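Local coordinates for peptidyl-tRNA hydrolase (Sulfolobus solfataricus, PDB 1XTY), which hydrolyses peptidyl-tRNAs to a free peptide and tRNA, its natural substrates perhaps being those that drop off the ribosome during protein synthesis, at residues I6-D11 and A21-A26. Residues are numbered along the deposited sequence; the frame is centred on the assembly and turned at random.
Sequences IVVRSD and AQVAHA. With SO4 (sulfate ion), chain F.
I6 has chi1 -62°, which sets CG2 opposite the backbone N; V23 turns CG2 anti to its carbonyl carbon, and I6 CG2 and V23 CG2 meet 4.0 Å apart, strand against helix. V23 CG2 also lies 3.8 Å from V8 CG2, so one helix valine bridges two strand residues spaced i, i+2 on the same sheet face; the V8 and V23 side chains cross at about a right angle. A26 CB, one turn later, reaches I6 CG2 at 4.1 Å. At the strand's end, R9 grips D11 side-on in a salt bridge, R9 NE to D11 OD2 3.1 Å: OD2, using its syn lone pair, lies tilted from the guanidinium plane, whereas NH2 points straight at OD1 (178°), from above the carboxylate plane. R9 NH1 donates to sulfate O2 at 2.6 Å and R9 NH2 to O3. Replacing R9 by an alanine removes the guanidinium, which would probably leave the D11 carboxylate without its charged mate and the sulfate without two donors. In the mixed sheet of this PTH2 fold, strand 2-9 runs antiparallel to 97-106 and parallel to 56-61; the following helix, 16-35, covers one face, I84 of strand 81-85 packing on A26 and A20 of the second subunit on V23.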
loop_
_atom_site.group_PDB
_atom_site.type_symbol
_atom_site.label_atom_id
_atom_site.label_comp_id
_atom_site.label_asym_id
_atom_site.label_seq_id
_atom_site.Cartn_x
_atom_site.Cartn_y
_atom_site.Cartn_z
ATOM N N ILE A 6 -8.558 1.835 -5.317
ATOM C CA ILE A 6 -7.797 0.755 -5.928
ATOM C C ILE A 6 -8.791 -0.319 -6.355
ATOM O O ILE A 6 -9.569 -0.825 -5.544
ATOM C CB ILE A 6 -6.761 0.138 -4.958
ATOM C CG1 ILE A 6 -5.725 1.188 -4.548
ATOM C CG2 ILE A 6 -6.047 -1.029 -5.637
ATOM C CD1 ILE A 6 -6.148 2.059 -3.393
ATOM N N VAL A 7 -8.771 -0.642 -7.643
ATOM C CA VAL A 7 -9.661 -1.646 -8.211
ATOM C C VAL A 7 -8.921 -2.970 -8.358
ATOM O O VAL A 7 -7.949 -3.065 -9.108
ATOM C CB VAL A 7 -10.171 -1.197 -9.598
ATOM C CG1 VAL A 7 -11.202 -2.194 -10.125
ATOM C CG2 VAL A 7 -10.770 0.201 -9.502
ATOM N N VAL A 8 -9.387 -3.992 -7.647
ATOM C CA VAL A 8 -8.758 -5.308 -7.683
ATOM C C VAL A 8 -9.543 -6.312 -8.529
ATOM O O VAL A 8 -10.774 -6.330 -8.494
ATOM C CB VAL A 8 -8.624 -5.874 -6.256
ATOM C CG1 VAL A 8 -7.937 -7.226 -6.287
ATOM C CG2 VAL A 8 -7.854 -4.894 -5.385
ATOM N N ARG A 9 -8.826 -7.141 -9.288
ATOM C CA ARG A 9 -9.447 -8.170 -10.128
ATOM C C ARG A 9 -9.860 -9.368 -9.285
ATOM O O ARG A 9 -9.050 -9.915 -8.538
ATOM C CB ARG A 9 -8.481 -8.656 -11.207
ATOM C CG ARG A 9 -8.304 -7.709 -12.369
ATOM C CD ARG A 9 -7.361 -8.302 -13.399
ATOM N NE ARG A 9 -7.916 -9.491 -14.040
ATOM C CZ ARG A 9 -7.231 -10.271 -14.869
ATOM N NH1 ARG A 9 -5.965 -9.986 -15.148
ATOM N NH2 ARG A 9 -7.810 -11.324 -15.428
ATOM N N SER A 10 -11.112 -9.787 -9.428
ATOM C CA SER A 10 -11.630 -10.918 -8.667
ATOM C C SER A 10 -11.547 -12.250 -9.413
ATOM O O SER A 10 -11.684 -13.308 -8.800
ATOM C CB SER A 10 -13.088 -10.658 -8.279
ATOM O OG SER A 10 -13.224 -9.419 -7.604
ATOM N N ASP A 11 -11.321 -12.206 -10.723
ATOM C CA ASP A 11 -11.261 -13.432 -11.515
ATOM C C ASP A 11 -9.937 -14.186 -11.474
ATOM O O ASP A 11 -9.844 -15.300 -11.988
ATOM C CB ASP A 11 -11.652 -13.158 -12.973
ATOM C CG ASP A 11 -10.791 -12.097 -13.623
ATOM O OD1 ASP A 11 -10.874 -11.950 -14.862
ATOM O OD2 ASP A 11 -10.040 -11.404 -12.905
ATOM N N ALA A 21 -0.271 -7.054 -0.937
ATOM C CA ALA A 21 0.952 -6.620 -1.598
ATOM C C ALA A 21 0.644 -5.864 -2.892
ATOM O O ALA A 21 1.246 -4.821 -3.164
ATOM C CB ALA A 21 1.847 -7.825 -1.893
ATOM N N GLN A 22 -0.295 -6.380 -3.682
ATOM C CA GLN A 22 -0.666 -5.742 -4.944
ATOM C C GLN A 22 -1.279 -4.355 -4.735
ATOM O O GLN A 22 -0.957 -3.414 -5.462
ATOM C CB GLN A 22 -1.647 -6.627 -5.730
ATOM C CG GLN A 22 -1.133 -8.039 -6.009
ATOM C CD GLN A 22 0.114 -8.062 -6.879
ATOM O OE1 GLN A 22 1.078 -8.761 -6.574
ATOM N NE2 GLN A 22 0.095 -7.308 -7.974
ATOM N N VAL A 23 -2.172 -4.234 -3.753
ATOM C CA VAL A 23 -2.816 -2.958 -3.460
ATOM C C VAL A 23 -1.776 -1.953 -2.957
ATOM O O VAL A 23 -1.814 -0.774 -3.312
ATOM C CB VAL A 23 -3.945 -3.139 -2.408
ATOM C CG1 VAL A 23 -4.455 -1.786 -1.929
ATOM C CG2 VAL A 23 -5.095 -3.926 -3.030
ATOM N N ALA A 24 -0.842 -2.424 -2.136
ATOM C CA ALA A 24 0.212 -1.554 -1.617
ATOM C C ALA A 24 1.099 -1.099 -2.778
ATOM O O ALA A 24 1.613 0.020 -2.777
ATOM C CB ALA A 24 1.045 -2.303 -0.572
ATOM N N HIS A 25 1.281 -1.982 -3.758
ATOM C CA HIS A 25 2.089 -1.684 -4.940
ATOM C C HIS A 25 1.394 -0.567 -5.726
ATOM O O HIS A 25 2.027 0.392 -6.169
ATOM C CB HIS A 25 2.211 -2.946 -5.810
ATOM C CG HIS A 25 3.291 -2.879 -6.848
ATOM N ND1 HIS A 25 3.859 -1.694 -7.268
ATOM C CD2 HIS A 25 3.881 -3.856 -7.580
ATOM C CE1 HIS A 25 4.750 -1.943 -8.212
ATOM N NE2 HIS A 25 4.783 -3.248 -8.420
ATOM N N ALA A 26 0.081 -0.695 -5.890
ATOM C CA ALA A 26 -0.693 0.311 -6.612
ATOM C C ALA A 26 -0.601 1.670 -5.926
ATOM O O ALA A 26 -0.403 2.688 -6.586
ATOM C CB ALA A 26 -2.156 -0.123 -6.718
HETATM S S SO4 F . -5.318 -12.444 -17.905
HETATM O O1 SO4 F . -4.430 -13.404 -17.228
HETATM O O2 SO4 F . -5.138 -11.111 -17.307
HETATM O O3 SO4 F . -6.719 -12.874 -17.730
HETATM O O4 SO4 F . -4.984 -12.396 -19.339
#